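Local structure of epimerase family protein SDR39U1 (Homo sapiens, 4B4O) at residues W103-V109 against R151-S157; E119-D123 against G213-G217; R82-Q87 against K138-A143. The protein is a putative NADP-dependent oxidoreductase of the short-chain dehydrogenase/reductase superfamily, here with NADPH bound, whose substrate is not established. The protein carries 3 engineered substitutions. One frame throughout, in Å; residues are numbered along the deposited sequence.

Contact 1: W103-V109 against R151-S157; sequences WVLVTGV and RQVVVRS. With NDP (NADPH dihydro-nicotinamide-adenine-dinucleotide phosphate), chain I.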
loop_
_atom_site.group_PDB
_atom_site.type_symbol
_atom_site.label_atom_id
_atom_site.label_comp_id
_atom_site.label_asym_id
_atom_site.label_seq_id
_atom_site.Cartn_x
_atom_site.Cartn_y
_atom_site.Cartn_z
ATOM N N TRP A 103 -1.106 0.942 -16.484
ATOM C CA TRP A 103 0.086 0.632 -15.642
ATOM C C TRP A 103 -0.029 1.330 -14.312
ATOM O O TRP A 103 -0.038 2.553 -14.244
ATOM C CB TRP A 103 1.347 1.075 -16.374
ATOM C CG TRP A 103 2.666 1.185 -15.617
ATOM C CD1 TRP A 103 3.565 2.230 -15.681
ATOM C CD2 TRP A 103 3.337 0.190 -14.765
ATOM N NE1 TRP A 103 4.685 1.976 -14.937
ATOM C CE2 TRP A 103 4.618 0.783 -14.367
ATOM C CE3 TRP A 103 3.016 -1.070 -14.297
ATOM C CZ2 TRP A 103 5.507 0.132 -13.528
ATOM C CZ3 TRP A 103 3.928 -1.721 -13.458
ATOM C CH2 TRP A 103 5.137 -1.126 -13.073
ATOM N N VAL A 104 -0.161 0.549 -13.251
ATOM C CA VAL A 104 -0.515 1.077 -11.947
ATOM C C VAL A 104 0.498 0.669 -10.900
ATOM O O VAL A 104 0.821 -0.507 -10.790
ATOM C CB VAL A 104 -1.885 0.555 -11.536
ATOM C CG1 VAL A 104 -2.303 1.186 -10.212
ATOM C CG2 VAL A 104 -2.873 0.813 -12.672
ATOM N N LEU A 105 0.991 1.642 -10.133
ATOM C CA LEU A 105 1.961 1.389 -9.061
ATOM C C LEU A 105 1.366 1.742 -7.727
ATOM O O LEU A 105 0.567 2.678 -7.622
ATOM C CB LEU A 105 3.212 2.241 -9.266
ATOM C CG LEU A 105 4.343 1.979 -8.275
ATOM C CD1 LEU A 105 4.765 0.514 -8.304
ATOM C CD2 LEU A 105 5.525 2.866 -8.616
ATOM N N VAL A 106 1.714 0.957 -6.711
ATOM C CA VAL A 106 1.333 1.283 -5.337
ATOM C C VAL A 106 2.563 1.811 -4.647
ATOM O O VAL A 106 3.605 1.156 -4.632
ATOM C CB VAL A 106 0.781 0.068 -4.543
ATOM C CG1 VAL A 106 0.721 0.372 -3.055
ATOM C CG2 VAL A 106 -0.602 -0.337 -5.032
ATOM N N THR A 107 2.456 3.019 -4.103
ATOM C CA THR A 107 3.495 3.540 -3.210
ATOM C C THR A 107 2.805 3.948 -1.898
ATOM O O THR A 107 1.841 3.282 -1.485
ATOM C CB THR A 107 4.304 4.656 -3.881
ATOM O OG1 THR A 107 3.487 5.818 -4.061
ATOM C CG2 THR A 107 4.808 4.197 -5.243
ATOM N N GLY A 108 3.291 4.983 -1.227
ATOM C CA GLY A 108 2.838 5.256 0.132
ATOM C C GLY A 108 2.613 6.706 0.483
ATOM O O GLY A 108 3.152 7.609 -0.137
ATOM N N VAL A 109 1.808 6.924 1.508
ATOM C CA VAL A 109 1.539 8.270 1.992
ATOM C C VAL A 109 2.754 8.873 2.688
ATOM O O VAL A 109 2.754 10.062 3.014
ATOM C CB VAL A 109 0.323 8.324 2.948
ATOM C CG1 VAL A 109 -0.959 7.969 2.218
ATOM C CG2 VAL A 109 0.559 7.461 4.167
ATOM N N ARG A 151 -1.693 4.293 -20.158
ATOM C CA ARG A 151 -2.282 5.080 -19.080
ATOM C C ARG A 151 -1.563 4.767 -17.758
ATOM O O ARG A 151 -1.304 3.613 -17.458
ATOM C CB ARG A 151 -3.752 4.729 -18.991
ATOM C CG ARG A 151 -4.615 5.788 -18.357
ATOM C CD ARG A 151 -6.076 5.556 -18.686
ATOM N NE ARG A 151 -6.478 4.157 -18.534
ATOM C CZ ARG A 151 -6.673 3.546 -17.373
ATOM N NH1 ARG A 151 -6.489 4.187 -16.220
ATOM N NH2 ARG A 151 -7.034 2.278 -17.347
ATOM N N GLN A 152 -1.205 5.803 -17.000
ATOM C CA GLN A 152 -0.374 5.639 -15.799
ATOM C C GLN A 152 -1.094 6.107 -14.547
ATOM O O GLN A 152 -1.661 7.208 -14.512
ATOM C CB GLN A 152 0.959 6.389 -15.932
ATOM C CG GLN A 152 1.779 5.930 -17.122
ATOM C CD GLN A 152 3.185 6.449 -17.150
ATOM O OE1 GLN A 152 4.013 6.186 -16.266
ATOM N NE2 GLN A 152 3.487 7.150 -18.213
ATOM N N VAL A 153 -1.071 5.261 -13.520
ATOM C CA VAL A 153 -1.687 5.589 -12.243
ATOM C C VAL A 153 -0.713 5.229 -11.117
ATOM O O VAL A 153 -0.029 4.216 -11.174
ATOM C CB VAL A 153 -3.027 4.839 -12.021
ATOM C CG1 VAL A 153 -3.611 5.216 -10.667
ATOM C CG2 VAL A 153 -4.025 5.173 -13.109
ATOM N N VAL A 154 -0.642 6.079 -10.101
ATOM C CA VAL A 154 0.104 5.754 -8.904
ATOM C C VAL A 154 -0.854 5.916 -7.744
ATOM O O VAL A 154 -1.426 6.974 -7.566
ATOM C CB VAL A 154 1.326 6.666 -8.702
ATOM C CG1 VAL A 154 1.905 6.441 -7.326
ATOM C CG2 VAL A 154 2.369 6.411 -9.775
ATOM N N VAL A 155 -1.023 4.862 -6.963
ATOM C CA VAL A 155 -1.852 4.906 -5.765
ATOM C C VAL A 155 -0.957 4.958 -4.533
ATOM O O VAL A 155 -0.263 3.992 -4.209
ATOM C CB VAL A 155 -2.817 3.688 -5.710
ATOM C CG1 VAL A 155 -3.774 3.788 -4.534
ATOM C CG2 VAL A 155 -3.616 3.579 -7.014
ATOM N N ARG A 156 -0.936 6.103 -3.867
ATOM C CA ARG A 156 -0.193 6.247 -2.626
ATOM C C ARG A 156 -1.088 5.742 -1.500
ATOM O O ARG A 156 -2.087 6.377 -1.146
ATOM C CB ARG A 156 0.179 7.705 -2.381
ATOM C CG ARG A 156 1.266 8.231 -3.311
ATOM C CD ARG A 156 1.308 9.748 -3.337
ATOM N NE ARG A 156 2.314 10.252 -4.271
ATOM C CZ ARG A 156 2.482 11.521 -4.594
ATOM N NH1 ARG A 156 1.711 12.459 -4.063
ATOM N NH2 ARG A 156 3.437 11.856 -5.434
ATOM N N SER A 157 -0.714 4.625 -0.896
ATOM C CA SER A 157 -1.572 3.955 0.070
ATOM C C SER A 157 -1.265 4.321 1.515
ATOM O O SER A 157 -0.108 4.506 1.907
ATOM C CB SER A 157 -1.427 2.442 -0.086
ATOM O OG SER A 157 -2.294 1.745 0.791
HETATM P PA NDP I . 3.706 -7.970 1.003
HETATM O O1A NDP I . 5.050 -7.998 1.772
HETATM O O2A NDP I . 2.525 -8.848 1.467
HETATM O O5B NDP I . 3.873 -8.434 -0.552
HETATM C C5B NDP I . 5.117 -8.126 -1.173
HETATM C C4B NDP I . 5.350 -9.126 -2.277
HETATM O O4B NDP I . 6.479 -8.670 -3.019
HETATM C C3B NDP I . 5.662 -10.521 -1.725
HETATM O O3B NDP I . 4.547 -11.450 -1.839
HETATM C C2B NDP I . 6.831 -11.001 -2.572
HETATM O O2B NDP I . 6.404 -11.804 -3.662
HETATM C C1B NDP I . 7.392 -9.746 -3.168
HETATM N N9A NDP I . 8.608 -9.443 -2.409
HETATM C C8A NDP I . 8.861 -9.455 -1.060
HETATM N N7A NDP I . 10.210 -9.144 -0.850
HETATM C C5A NDP I . 10.778 -8.951 -2.069
HETATM C C6A NDP I . 12.097 -8.599 -2.605
HETATM N N6A NDP I . 13.144 -8.346 -1.793
HETATM N N1A NDP I . 12.252 -8.512 -3.943
HETATM C C2A NDP I . 11.199 -8.768 -4.773
HETATM N N3A NDP I . 9.950 -9.068 -4.360
HETATM C C4A NDP I . 9.716 -9.150 -3.070
HETATM O O3 NDP I . 3.369 -6.387 0.993
HETATM P PN NDP I . 1.882 -5.787 0.829
HETATM O O1N NDP I . 1.067 -6.729 -0.043
HETATM O O2N NDP I . 1.332 -5.442 2.180
HETATM O O5D NDP I . 2.176 -4.371 0.040
HETATM C C5D NDP I . 2.697 -4.518 -1.302
HETATM C C4D NDP I . 3.364 -3.249 -1.791
HETATM O O4D NDP I . 2.532 -2.188 -1.335
HETATM C C3D NDP I . 4.759 -2.977 -1.193
HETATM O O3D NDP I . 5.646 -2.405 -2.207
HETATM C C2D NDP I . 4.484 -2.019 -0.029
HETATM O O2D NDP I . 5.456 -1.003 0.248
HETATM C C1D NDP I . 3.276 -1.272 -0.528
HETATM N N1N NDP I . 2.447 -0.705 0.552
HETATM C C2N NDP I . 1.914 -1.480 1.506
HETATM C C3N NDP I . 1.141 -0.937 2.508
HETATM C C7N NDP I . 0.563 -1.842 3.533
HETATM O O7N NDP I . 0.524 -3.044 3.280
HETATM N N7N NDP I . 0.099 -1.364 4.684
HETATM C C4N NDP I . 0.825 0.519 2.541
HETATM C C5N NDP I . 1.441 1.267 1.452
HETATM C C6N NDP I . 2.217 0.623 0.506
HETATM P P2B NDP I . 7.255 -13.174 -4.040
HETATM O O1X NDP I . 8.498 -12.707 -4.767
HETATM O O2X NDP I . 7.578 -13.904 -2.701
HETATM O O3X NDP I . 6.179 -13.801 -4.960
HETATM O O HOH W 1 2.158 3.627 -13.106
#

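Contact 2: E119-D123 against G213-G217; sequences EYDED and GVLNG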
loop_
_atom_site.group_PDB
_atom_site.type_symbol
_atom_site.label_atom_id
_atom_site.label_comp_id
_atom_site.label_asym_id
_atom_site.label_seq_id
_atom_site.Cartn_x
_atom_site.Cartn_y
_atom_site.Cartn_z
ATOM N N GLU A 119 -2.517 19.381 6.041
ATOM C CA GLU A 119 -3.507 18.593 5.334
ATOM C C GLU A 119 -3.041 18.425 3.888
ATOM O O GLU A 119 -2.688 19.396 3.232
ATOM C CB GLU A 119 -4.866 19.299 5.399
ATOM C CG GLU A 119 -5.939 18.666 4.544
ATOM C CD GLU A 119 -7.335 19.241 4.799
ATOM O OE1 GLU A 119 -7.919 18.945 5.893
ATOM O OE2 GLU A 119 -7.872 19.906 3.866
ATOM N N TYR A 120 -3.054 17.203 3.387
ATOM C CA TYR A 120 -2.492 16.903 2.082
ATOM C C TYR A 120 -3.528 16.292 1.158
ATOM O O TYR A 120 -4.381 15.540 1.603
ATOM C CB TYR A 120 -1.331 15.910 2.238
ATOM C CG TYR A 120 -0.225 16.396 3.158
ATOM C CD1 TYR A 120 0.752 17.250 2.690
ATOM C CD2 TYR A 120 -0.179 16.010 4.491
ATOM C CE1 TYR A 120 1.742 17.708 3.518
ATOM C CE2 TYR A 120 0.811 16.470 5.329
ATOM C CZ TYR A 120 1.765 17.318 4.838
ATOM O OH TYR A 120 2.785 17.774 5.634
ATOM N N ASP A 121 -3.419 16.600 -0.134
ATOM C CA ASP A 121 -4.071 15.799 -1.170
ATOM C C ASP A 121 -3.065 15.371 -2.225
ATOM O O ASP A 121 -1.865 15.557 -2.059
ATOM C CB ASP A 121 -5.312 16.498 -1.750
ATOM C CG ASP A 121 -4.994 17.695 -2.632
ATOM O OD1 ASP A 121 -3.828 17.947 -2.951
ATOM O OD2 ASP A 121 -5.958 18.411 -2.993
ATOM N N GLU A 122 -3.555 14.820 -3.327
ATOM C CA GLU A 122 -2.686 14.235 -4.365
ATOM C C GLU A 122 -1.782 15.256 -5.055
ATOM O O GLU A 122 -0.807 14.896 -5.674
ATOM C CB GLU A 122 -3.518 13.469 -5.406
ATOM C CG GLU A 122 -4.192 12.216 -4.842
ATOM C CD GLU A 122 -5.562 12.450 -4.215
ATOM O OE1 GLU A 122 -6.019 13.604 -4.042
ATOM O OE2 GLU A 122 -6.229 11.439 -3.928
ATOM N N ASP A 123 -2.134 16.531 -4.965
ATOM C CA ASP A 123 -1.359 17.564 -5.625
ATOM C C ASP A 123 -0.346 18.156 -4.679
ATOM O O ASP A 123 0.402 19.036 -5.070
ATOM C CB ASP A 123 -2.282 18.654 -6.202
ATOM C CG ASP A 123 -3.119 18.155 -7.381
ATOM O OD1 ASP A 123 -2.610 17.357 -8.204
ATOM O OD2 ASP A 123 -4.295 18.577 -7.505
ATOM N N GLY A 213 -2.773 9.362 -13.177
ATOM C CA GLY A 213 -2.024 10.138 -12.190
ATOM C C GLY A 213 -2.092 9.602 -10.787
ATOM O O GLY A 213 -2.277 8.413 -10.559
ATOM N N VAL A 214 -1.906 10.499 -9.834
ATOM C CA VAL A 214 -1.766 10.120 -8.436
ATOM C C VAL A 214 -3.126 10.070 -7.759
ATOM O O VAL A 214 -3.920 10.996 -7.895
ATOM C CB VAL A 214 -0.915 11.102 -7.634
ATOM C CG1 VAL A 214 -0.986 10.713 -6.171
ATOM C CG2 VAL A 214 0.511 11.102 -8.137
ATOM N N LEU A 215 -3.370 8.967 -7.047
ATOM C CA LEU A 215 -4.564 8.764 -6.238
ATOM C C LEU A 215 -4.155 8.373 -4.815
ATOM O O LEU A 215 -3.280 7.537 -4.617
ATOM C CB LEU A 215 -5.416 7.625 -6.824
ATOM C CG LEU A 215 -5.904 7.731 -8.268
ATOM C CD1 LEU A 215 -6.585 6.445 -8.685
ATOM C CD2 LEU A 215 -6.809 8.944 -8.409
ATOM N N ASN A 216 -4.784 8.986 -3.827
ATOM C CA ASN A 216 -4.463 8.667 -2.437
ATOM C C ASN A 216 -5.295 7.492 -2.017
ATOM O O ASN A 216 -6.523 7.574 -2.005
ATOM C CB ASN A 216 -4.698 9.859 -1.498
ATOM C CG ASN A 216 -3.589 10.894 -1.567
ATOM O OD1 ASN A 216 -2.423 10.565 -1.828
ATOM N ND2 ASN A 216 -3.944 12.155 -1.335
ATOM N N GLY A 217 -4.626 6.387 -1.726
ATOM C CA GLY A 217 -5.289 5.162 -1.301
ATOM C C GLY A 217 -5.591 5.142 0.190
ATOM O O GLY A 217 -4.997 4.361 0.951
#

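Contact 3: R82-Q87 against K138-A143; sequences RLETTQ and KWEAAA. With NDP (NADPH dihydro-nicotinamide-adenine-dinucleotide phosphate), chain I.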
loop_
_atom_site.group_PDB
_atom_site.type_symbol
_atom_site.label_atom_id
_atom_site.label_comp_id
_atom_site.label_asym_id
_atom_site.label_seq_id
_atom_site.Cartn_x
_atom_site.Cartn_y
_atom_site.Cartn_z
ATOM N N ARG A 82 12.124 -2.361 -4.648
ATOM C CA ARG A 82 11.070 -1.570 -5.254
ATOM C C ARG A 82 11.496 -0.926 -6.585
ATOM O O ARG A 82 10.758 -1.009 -7.573
ATOM C CB ARG A 82 10.543 -0.523 -4.260
ATOM C CG ARG A 82 9.746 -1.151 -3.135
ATOM C CD ARG A 82 9.535 -0.270 -1.924
ATOM N NE ARG A 82 8.615 -0.930 -0.996
ATOM C CZ ARG A 82 8.963 -1.791 -0.046
ATOM N NH1 ARG A 82 10.242 -2.147 0.151
ATOM N NH2 ARG A 82 8.020 -2.318 0.722
ATOM N N LEU A 83 12.664 -0.300 -6.632
ATOM C CA LEU A 83 13.120 0.337 -7.870
ATOM C C LEU A 83 13.394 -0.687 -8.991
ATOM O O LEU A 83 13.009 -0.482 -10.136
ATOM C CB LEU A 83 14.380 1.182 -7.629
ATOM C CG LEU A 83 14.479 2.260 -6.545
ATOM C CD1 LEU A 83 15.807 3.008 -6.654
ATOM C CD2 LEU A 83 13.304 3.228 -6.627
ATOM N N GLU A 84 14.061 -1.791 -8.658
ATOM C CA GLU A 84 14.465 -2.757 -9.683
ATOM C C GLU A 84 13.258 -3.431 -10.287
ATOM O O GLU A 84 13.129 -3.449 -11.499
ATOM C CB GLU A 84 15.464 -3.787 -9.151
ATOM C CG GLU A 84 16.808 -3.172 -8.836
ATOM C CD GLU A 84 17.765 -4.115 -8.109
ATOM O OE1 GLU A 84 17.688 -5.365 -8.317
ATOM O OE2 GLU A 84 18.663 -3.596 -7.383
ATOM N N THR A 85 12.367 -3.971 -9.465
ATOM C CA THR A 85 11.153 -4.613 -9.995
ATOM C C THR A 85 10.305 -3.624 -10.794
ATOM O O THR A 85 9.855 -3.936 -11.891
ATOM C CB THR A 85 10.274 -5.262 -8.907
ATOM O OG1 THR A 85 9.816 -4.261 -7.993
ATOM C CG2 THR A 85 11.041 -6.363 -8.191
ATOM N N THR A 86 10.138 -2.418 -10.273
ATOM C CA THR A 86 9.368 -1.407 -10.984
ATOM C C THR A 86 10.011 -1.057 -12.335
ATOM O O THR A 86 9.335 -0.956 -13.353
ATOM C CB THR A 86 9.171 -0.141 -10.116
ATOM O OG1 THR A 86 8.494 -0.501 -8.908
ATOM C CG2 THR A 86 8.354 0.944 -10.854
ATOM N N GLN A 87 11.317 -0.879 -12.338
ATOM C CA GLN A 87 12.036 -0.465 -13.551
ATOM C C GLN A 87 11.979 -1.561 -14.587
ATOM O O GLN A 87 11.839 -1.305 -15.777
ATOM C CB GLN A 87 13.479 -0.102 -13.190
ATOM C CG GLN A 87 14.349 0.317 -14.360
ATOM C CD GLN A 87 15.051 1.667 -14.132
ATOM O OE1 GLN A 87 16.293 1.798 -14.265
ATOM N NE2 GLN A 87 14.251 2.687 -13.798
ATOM N N LYS A 138 11.671 8.250 -5.859
ATOM C CA LYS A 138 12.496 7.408 -6.744
ATOM C C LYS A 138 11.692 6.244 -7.308
ATOM O O LYS A 138 11.829 5.873 -8.459
ATOM C CB LYS A 138 13.724 6.868 -5.993
ATOM C CG LYS A 138 14.773 7.914 -5.680
ATOM C CD LYS A 138 15.584 7.484 -4.468
ATOM C CE LYS A 138 16.930 8.200 -4.384
ATOM N NZ LYS A 138 17.400 8.238 -2.970
ATOM N N TRP A 139 10.844 5.703 -6.460
ATOM C CA TRP A 139 9.954 4.609 -6.801
ATOM C C TRP A 139 9.007 5.003 -7.908
ATOM O O TRP A 139 8.851 4.288 -8.888
ATOM C CB TRP A 139 9.180 4.263 -5.540
ATOM C CG TRP A 139 8.513 2.924 -5.440
ATOM C CD1 TRP A 139 8.400 1.930 -6.398
ATOM C CD2 TRP A 139 7.800 2.420 -4.277
ATOM N NE1 TRP A 139 7.683 0.865 -5.901
ATOM C CE2 TRP A 139 7.299 1.107 -4.632
ATOM C CE3 TRP A 139 7.540 2.916 -3.023
ATOM C CZ2 TRP A 139 6.570 0.349 -3.754
ATOM C CZ3 TRP A 139 6.800 2.132 -2.144
ATOM C CH2 TRP A 139 6.336 0.878 -2.502
ATOM N N GLU A 140 8.366 6.151 -7.755
ATOM C CA GLU A 140 7.479 6.663 -8.783
ATOM C C GLU A 140 8.265 7.002 -10.037
ATOM O O GLU A 140 7.818 6.724 -11.147
ATOM C CB GLU A 140 6.677 7.863 -8.254
ATOM C CG GLU A 140 5.704 7.427 -7.162
ATOM C CD GLU A 140 4.861 8.547 -6.537
ATOM O OE1 GLU A 140 4.877 9.695 -7.031
ATOM O OE2 GLU A 140 4.160 8.240 -5.535
ATOM N N ALA A 141 9.453 7.572 -9.873
ATOM C CA ALA A 141 10.299 7.877 -11.034
ATOM C C ALA A 141 10.595 6.611 -11.836
ATOM O O ALA A 141 10.672 6.642 -13.066
ATOM C CB ALA A 141 11.599 8.523 -10.591
ATOM N N ALA A 142 10.806 5.508 -11.126
ATOM C CA ALA A 142 11.167 4.251 -11.738
ATOM C C ALA A 142 10.023 3.725 -12.611
ATOM O O ALA A 142 10.257 3.044 -13.608
ATOM C CB ALA A 142 11.551 3.257 -10.659
ATOM N N ALA A 143 8.796 4.049 -12.227
ATOM C CA ALA A 143 7.623 3.594 -12.958
ATOM C C ALA A 143 7.301 4.450 -14.177
ATOM O O ALA A 143 6.508 4.032 -15.020
ATOM C CB ALA A 143 6.411 3.556 -12.026
HETATM P PA NDP I . 3.706 -7.970 1.003
HETATM O O1A NDP I . 5.050 -7.998 1.772
HETATM O O2A NDP I . 2.525 -8.848 1.467
HETATM O O5B NDP I . 3.873 -8.434 -0.552
HETATM C C5B NDP I . 5.117 -8.126 -1.173
HETATM C C4B NDP I . 5.350 -9.126 -2.277
HETATM O O4B NDP I . 6.479 -8.670 -3.019
HETATM C C3B NDP I . 5.662 -10.521 -1.725
HETATM O O3B NDP I . 4.547 -11.450 -1.839
HETATM C C2B NDP I . 6.831 -11.001 -2.572
HETATM O O2B NDP I . 6.404 -11.804 -3.662
HETATM C C1B NDP I . 7.392 -9.746 -3.168
HETATM N N9A NDP I . 8.608 -9.443 -2.409
HETATM C C8A NDP I . 8.861 -9.455 -1.060
HETATM N N7A NDP I . 10.210 -9.144 -0.850
HETATM C C5A NDP I . 10.778 -8.951 -2.069
HETATM C C6A NDP I . 12.097 -8.599 -2.605
HETATM N N6A NDP I . 13.144 -8.346 -1.793
HETATM N N1A NDP I . 12.252 -8.512 -3.943
HETATM C C2A NDP I . 11.199 -8.768 -4.773
HETATM N N3A NDP I . 9.950 -9.068 -4.360
HETATM C C4A NDP I . 9.716 -9.150 -3.070
HETATM O O3 NDP I . 3.369 -6.387 0.993
HETATM P PN NDP I . 1.882 -5.787 0.829
HETATM O O1N NDP I . 1.067 -6.729 -0.043
HETATM O O2N NDP I . 1.332 -5.442 2.180
HETATM O O5D NDP I . 2.176 -4.371 0.040
HETATM C C5D NDP I . 2.697 -4.518 -1.302
HETATM C C4D NDP I . 3.364 -3.249 -1.791
HETATM O O4D NDP I . 2.532 -2.188 -1.335
HETATM C C3D NDP I . 4.759 -2.977 -1.193
HETATM O O3D NDP I . 5.646 -2.405 -2.207
HETATM C C2D NDP I . 4.484 -2.019 -0.029
HETATM O O2D NDP I . 5.456 -1.003 0.248
HETATM C C1D NDP I . 3.276 -1.272 -0.528
HETATM N N1N NDP I . 2.447 -0.705 0.552
HETATM C C2N NDP I . 1.914 -1.480 1.506
HETATM C C3N NDP I . 1.141 -0.937 2.508
HETATM C C7N NDP I . 0.563 -1.842 3.533
HETATM O O7N NDP I . 0.524 -3.044 3.280
HETATM N N7N NDP I . 0.099 -1.364 4.684
HETATM C C4N NDP I . 0.825 0.519 2.541
HETATM C C5N NDP I . 1.441 1.267 1.452
HETATM C C6N NDP I . 2.217 0.623 0.506
HETATM P P2B NDP I . 7.255 -13.174 -4.040
HETATM O O1X NDP I . 8.498 -12.707 -4.767
HETATM O O2X NDP I . 7.578 -13.904 -2.701
HETATM O O3X NDP I . 6.179 -13.801 -4.960
#

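Contact 1: W103-V109 against R151-S157
Leu105 O takes the N-H of Val155 at 2.8 Å, one of seven backbone hydrogen bonds between the segments 103-109 and 151-157. Trp103, Leu105 and Thr107 each give their N-H to one carbonyl of the partner strand (Arg151, Val153 and Val155) and take an N-H two residues further along, the pattern of parallel pairing. Ser157 N closes on Thr107 O, and beyond the strand end Val109 N still reaches Ser157 O (3.1 Å). A water spans Trp103 O and Val153 O and lies above one face of the Trp103 indole, toward its rim.

This is the core of a Rossmann-type sheet: the chain leaves strand 102-108, passes through helix 131-143 and returns as strand 151-161, a beta-alpha-beta crossover. The strand ends accordingly meet the nicotinamide half of NADPH. Thr107 O lies 3.3 Å from C6N of the cofactor, and Ser157 CB lies 3.5 Å from its C5N, while Val106 CG1 touches the ribose at O4D.

On the face carrying Trp103, Leu105 and Thr107, the Thr107 side chain runs alongside that of Arg156; a chi1 of 69° sets Thr107 OG1 between the backbone N and the carbonyl carbon, 3.4 Å from Arg156 CG. Both polar ends go to Glu140, a hydrogen bond from the threonine and a salt bridge from the arginine, and the extended Arg156 chain also brings its guanidinium to Tyr111 in a cation-pi contact. Gln152 OE1 stands at the edge of the Trp103 ring, 4.0 Å from CD1, with amide and indole planes 32° apart; Gln152 NE2 is held by Leu145 O. On the other face Val104 and Val153 run alongside each other, Val104 CG2 reaching Val153 CB at 4.1 Å, and helix 195-207 covers Val104 and Val106.

Contact 2: E119-D123 against G213-G217
Glu122 and Val214 bring the two backbones nearest, 5.9 Å between their CA atoms, where the irregular segment 119-123 passes the strand 213-217. The loop is turned locally by Asp121, whose OD1 accepts the N-H of Asp123 in an Asx turn, and its other oxygen, OD2, forms a salt bridge with Arg270. Asn216 supplies the single hydrogen bond between the segments: its backbone N reaches Glu122 OE2 at 2.8 Å, on the anti lone pair, with an N-H...O angle of 153°.

Glu122 is bent at chi2 (88°), which lays its methylene groups against Val214 and brings the carboxylate over Asn216. Glu122 CG meets Val214 CG1 at 3.8 Å. The carboxylate and the Asn216 amide are nearly parallel and stacked, planes 16° apart, with Glu122 CD 3.3 Å from Asn216 ND2. The amide therefore offers the carboxylate its flat face and spends its polar atoms elsewhere, OD1 on Tyr112 OH and ND2 on Ile268 O. Glu122 OE1 takes the backbone N-H of Arg271, so the buried carboxylate is met by a backbone N-H at each oxygen. With an alanine in place of Glu122, the N-H groups of Asn216 and Arg271 would probably be left without this acceptor, and a gap would open beside Val214 and over the face of the Asn216 amide.

The example illustrates how one buried acidic residue can tie three parts of a fold together: a loop following strand 102-108, the outlying strand 213-217 of the Rossmann-type sheet, and the short helix 270-274, which belongs to the C-terminal DUF1731 family region.

Contact 3: R82-Q87 against K138-A143
Arg82 lays its aliphatic chain across the indole of Trp139: CD stands over the six-membered ring, 3.5 Å from the centroid and 12° off the normal, a CH-pi contact. CB and CG of Arg82 follow the same face toward the pyrrole side. Because the chain is extended from CG to NE, NE stands above Trp139 CH2 at the rim of the ring, and the guanidinium, its plane perpendicular to the indole, continues beyond. There Arg82 NH2 donates to O2D of the nicotinamide ribose of NADPH at 2.9 Å, and NE adds a weak bond to the same hydroxyl. NH1 is held by Glu61 O and Val78 O, which fixes the rotation of the group. The indole borders the ribose as well, its CZ2 lying 3.3 Å from O3D.

Trp139 CG is anti to the backbone N (chi1 -161°), an orientation that extends the ring along helix 82-87 to both Arg82 and Thr86. Thr86 OG1 lies in the indole plane at its edge, 3.4 Å from NE1; it donates to Arg82 O (2.7 Å), reaching that carbonyl from the face opposite to Thr86 N, and is also bonded to Asn57 ND2. Its methyl, CG2, packs on Ala143 CB at 3.5 Å. Further toward the surface Leu83 CD2 rests on Lys138 CB, and the Ala142 methyl packs against Thr86 CG2 and the Leu83 carbonyl. The axes of the two short helical segments approach to 8.4 Å.

Two helices running nearly parallel, 15° apart, over one face of a parallel sheet are the usual layering of a Rossmann fold; here their interface ends in the NADP-binding site, to which Arg82 belongs.

How the contacts relate
Contact 1 is the central element to which the other two attach. Contact 2 joins it through the sheet, since 213-217 pairs with 151-157: Gln152 O lies 2.8 Å from Gly213 N, a probable hydrogen bond. Contact 3 lies on the sheet face that carries Trp103 and Thr107, anchored by a probable hydrogen bond from Trp103 NE1 to Ala143 O (2.7 Å) and by packing of Trp139 CZ2 on Val106 O (3.2 Å). Contacts 1 and 3 both touch NADPH, one at the nicotinamide and its ribose, the other at that ribose's hydroxyls. Contact 2 stands apart, its Asn216 side chain about 11 Å from the cofactor and its centre about 19 Å from that of contact 3.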